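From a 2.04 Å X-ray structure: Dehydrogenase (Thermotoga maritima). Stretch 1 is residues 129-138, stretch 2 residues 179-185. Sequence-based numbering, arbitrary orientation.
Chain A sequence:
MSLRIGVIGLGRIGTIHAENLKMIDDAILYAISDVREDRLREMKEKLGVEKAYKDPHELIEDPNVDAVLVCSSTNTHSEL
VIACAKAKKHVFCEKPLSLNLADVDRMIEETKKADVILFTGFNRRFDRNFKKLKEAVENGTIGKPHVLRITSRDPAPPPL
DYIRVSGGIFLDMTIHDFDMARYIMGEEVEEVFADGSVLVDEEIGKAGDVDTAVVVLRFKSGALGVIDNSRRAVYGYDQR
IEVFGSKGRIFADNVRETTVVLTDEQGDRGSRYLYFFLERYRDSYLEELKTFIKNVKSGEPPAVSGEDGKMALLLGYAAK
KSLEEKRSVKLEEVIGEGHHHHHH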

# COMPACT_ATOMS: atom_id res chain seq x y z
N ASN A 129 -17.38 0.21 3.27
CA ASN A 129 -16.50 -0.55 2.38
C ASN A 129 -17.16 -1.77 1.73
O ASN A 129 -17.02 -1.99 0.53
CB ASN A 129 -15.24 -0.95 3.15
CG ASN A 129 -14.55 0.27 3.75
OD1 ASN A 129 -14.29 1.21 3.04
ND2 ASN A 129 -14.31 0.28 5.05
N PHE A 130 -17.86 -2.58 2.52
CA PHE A 130 -18.55 -3.77 1.98
C PHE A 130 -19.66 -3.42 1.00
O PHE A 130 -19.89 -4.10 -0.04
CB PHE A 130 -19.11 -4.60 3.13
CG PHE A 130 -18.06 -5.03 4.17
CD1 PHE A 130 -16.72 -5.20 3.81
CD2 PHE A 130 -18.45 -5.32 5.49
CE1 PHE A 130 -15.76 -5.64 4.74
CE2 PHE A 130 -17.49 -5.73 6.47
CZ PHE A 130 -16.15 -5.89 6.09
N LYS A 131 -20.41 -2.39 1.36
CA LYS A 131 -21.45 -1.86 0.47
C LYS A 131 -20.93 -1.41 -0.91
O LYS A 131 -21.51 -1.70 -1.93
CB LYS A 131 -22.16 -0.68 1.16
CG LYS A 131 -23.31 -0.06 0.36
CD LYS A 131 -24.23 0.68 1.36
CE LYS A 131 -24.96 1.88 0.74
NZ LYS A 131 -25.54 1.57 -0.57
N LYS A 132 -19.84 -0.66 -0.90
CA LYS A 132 -19.25 -0.22 -2.14
C LYS A 132 -18.80 -1.42 -2.97
O LYS A 132 -18.96 -1.45 -4.20
CB LYS A 132 -18.08 0.75 -1.85
CG LYS A 132 -17.27 1.06 -3.08
CD LYS A 132 -17.57 2.44 -3.74
CE LYS A 132 -18.96 2.95 -3.55
NZ LYS A 132 -19.15 4.17 -4.42
N LEU A 133 -18.26 -2.45 -2.31
CA LEU A 133 -17.84 -3.65 -3.02
C LEU A 133 -19.06 -4.39 -3.59
O LEU A 133 -19.05 -4.81 -4.75
CB LEU A 133 -17.06 -4.58 -2.07
CG LEU A 133 -16.48 -5.84 -2.75
CD1 LEU A 133 -15.14 -6.28 -2.11
CD2 LEU A 133 -17.48 -7.00 -2.71
N LYS A 134 -20.11 -4.53 -2.79
CA LYS A 134 -21.35 -5.16 -3.29
C LYS A 134 -21.88 -4.45 -4.55
O LYS A 134 -22.27 -5.11 -5.52
CB LYS A 134 -22.42 -5.20 -2.19
CG LYS A 134 -23.75 -5.93 -2.57
CD LYS A 134 -24.73 -4.89 -3.11
CE LYS A 134 -26.11 -5.50 -3.43
NZ LYS A 134 -26.01 -6.84 -4.09
N GLU A 135 -21.91 -3.11 -4.53
CA GLU A 135 -22.36 -2.32 -5.69
C GLU A 135 -21.47 -2.52 -6.90
O GLU A 135 -21.97 -2.77 -8.01
CB GLU A 135 -22.42 -0.84 -5.32
CG GLU A 135 -23.64 -0.58 -4.42
CD GLU A 135 -23.62 0.75 -3.70
OE1 GLU A 135 -22.58 1.44 -3.69
OE2 GLU A 135 -24.66 1.10 -3.11
N ALA A 136 -20.16 -2.45 -6.70
CA ALA A 136 -19.28 -2.77 -7.82
C ALA A 136 -19.53 -4.16 -8.41
O ALA A 136 -19.57 -4.31 -9.61
CB ALA A 136 -17.82 -2.56 -7.50
N VAL A 137 -19.68 -5.18 -7.59
CA VAL A 137 -19.94 -6.53 -8.12
C VAL A 137 -21.25 -6.55 -8.93
O VAL A 137 -21.34 -7.10 -10.04
CB VAL A 137 -19.99 -7.56 -6.95
CG1 VAL A 137 -20.54 -8.89 -7.42
CG2 VAL A 137 -18.57 -7.77 -6.40
N GLU A 138 -22.27 -5.93 -8.34
CA GLU A 138 -23.60 -5.87 -8.90
C GLU A 138 -23.57 -5.17 -10.25
O GLU A 138 -24.23 -5.60 -11.18
CB GLU A 138 -24.49 -5.11 -7.91
CG GLU A 138 -25.87 -4.81 -8.40
CD GLU A 138 -26.82 -4.46 -7.27
OE1 GLU A 138 -26.44 -3.70 -6.34
OE2 GLU A 138 -27.97 -4.94 -7.33
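Stretch 2, residues 179-185: DMARYIM

Both stretches are helical throughout, each continuing a helix that begins earlier in the chain. Their N-to-C directions run the same general way, inclined by 40°, and the axes approach to 9.3 Å. The backbones come nearest at Lys-134 and Ile-184, whose CA atoms are 4.9 Å apart, and this pair lies within a contact that buries 397 Å², both sides summed. Within stretch 2, the i+4 to i bonds from Tyr-183 N to Asp-179 O (2.9 Å) and Ile-184 N to Met-180 O (2.7 Å) maintain the helix, and phi/psi values are helical through the stretch, Met-185 (-86/-18) departing somewhat from the rest.

Ile-184, with chi1 and chi2 both m, packs along stretch 1. Its CD1 lies 3.6 Å from Lys-134 CB and 3.9 Å from Phe-130 O, while its CG2 meets Leu-133 CD2 at 3.9 Å and Val-137 CG2 at 4.4 Å. Val-137 also brings CG1 to 3.6 Å from Ile-184 O. One turn earlier in stretch 2, Met-180 points toward stretch 1 and places SD 4.1 Å from Phe-130 CB, its sulfur oblique to the Phe-130 ring.

Tyr-183, chi1 t, leaves its backbone sideways, but its ring reaches stretch 1 and receives the aliphatic part of Lys-134 over one face: Lys-134 CG lies 3.7 Å from Tyr-183 CZ, in a CH-pi arrangement. Tyr-183 OH lies 4.1 Å from Lys-131 CG. Farther out over the same face of the ring, Lys-134 NZ donates a hydrogen bond to Tyr-183 O at 3.0 Å, so one side chain combines apolar packing with a polar tie to the neighbouring backbone. A water makes a second connection, between Lys-134 and Ile-184: its O lies 3.1 Å from Lys-134 NZ, from which it accepts, and 2.9 Å from Lys-134 O and 2.7 Å from Ile-184 O, to both of which the water donates.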

# COMPACT_ATOMS: atom_id res chain seq x y z
N ASP A 179 -24.76 -14.23 5.56
CA ASP A 179 -25.59 -13.17 5.02
C ASP A 179 -24.76 -12.35 4.01
O ASP A 179 -25.24 -12.01 2.90
CB ASP A 179 -26.13 -12.24 6.13
CG ASP A 179 -26.97 -11.10 5.56
OD1 ASP A 179 -28.11 -11.37 5.07
OD2 ASP A 179 -26.45 -9.94 5.50
N MET A 180 -23.51 -12.04 4.38
CA MET A 180 -22.68 -11.22 3.49
C MET A 180 -22.48 -11.92 2.12
O MET A 180 -22.53 -11.29 1.02
CB MET A 180 -21.34 -10.91 4.15
CG MET A 180 -20.49 -9.84 3.44
SD MET A 180 -21.16 -8.19 3.09
CE MET A 180 -21.97 -7.93 4.67
N ALA A 181 -22.26 -13.23 2.21
CA ALA A 181 -22.12 -14.04 1.01
C ALA A 181 -23.29 -13.90 0.06
O ALA A 181 -23.08 -13.74 -1.15
CB ALA A 181 -21.90 -15.54 1.40
N ARG A 182 -24.51 -14.04 0.57
CA ARG A 182 -25.72 -13.94 -0.23
C ARG A 182 -25.85 -12.52 -0.76
O ARG A 182 -26.17 -12.32 -1.92
CB ARG A 182 -26.97 -14.26 0.61
CG ARG A 182 -27.00 -15.72 1.08
CD ARG A 182 -28.28 -16.03 1.88
NE ARG A 182 -29.49 -15.84 1.09
CZ ARG A 182 -30.39 -14.87 1.27
NH1 ARG A 182 -30.23 -13.96 2.22
NH2 ARG A 182 -31.46 -14.82 0.46
N TYR A 183 -25.61 -11.53 0.10
CA TYR A 183 -25.74 -10.14 -0.28
C TYR A 183 -24.74 -9.74 -1.37
O TYR A 183 -25.10 -9.05 -2.34
CB TYR A 183 -25.45 -9.32 0.94
CG TYR A 183 -25.42 -7.84 0.79
CD1 TYR A 183 -26.54 -7.10 0.38
CD2 TYR A 183 -24.27 -7.14 1.18
CE1 TYR A 183 -26.48 -5.71 0.30
CE2 TYR A 183 -24.21 -5.79 1.11
CZ TYR A 183 -25.30 -5.08 0.67
OH TYR A 183 -25.16 -3.73 0.63
N ILE A 184 -23.49 -10.18 -1.23
CA ILE A 184 -22.46 -9.83 -2.21
C ILE A 184 -22.66 -10.59 -3.53
O ILE A 184 -22.52 -10.01 -4.60
CB ILE A 184 -21.03 -10.16 -1.71
CG1 ILE A 184 -20.68 -9.39 -0.41
CG2 ILE A 184 -19.97 -9.97 -2.85
CD1 ILE A 184 -20.67 -7.92 -0.50
N MET A 185 -22.98 -11.87 -3.46
CA MET A 185 -22.99 -12.70 -4.67
C MET A 185 -24.30 -12.66 -5.45
O MET A 185 -24.32 -13.04 -6.62
CB MET A 185 -22.58 -14.14 -4.38
CG MET A 185 -21.10 -14.30 -3.90
SD MET A 185 -19.74 -13.82 -5.03
CE MET A 185 -19.50 -15.47 -5.67
O HOH W 1 -23.45 -7.73 -5.62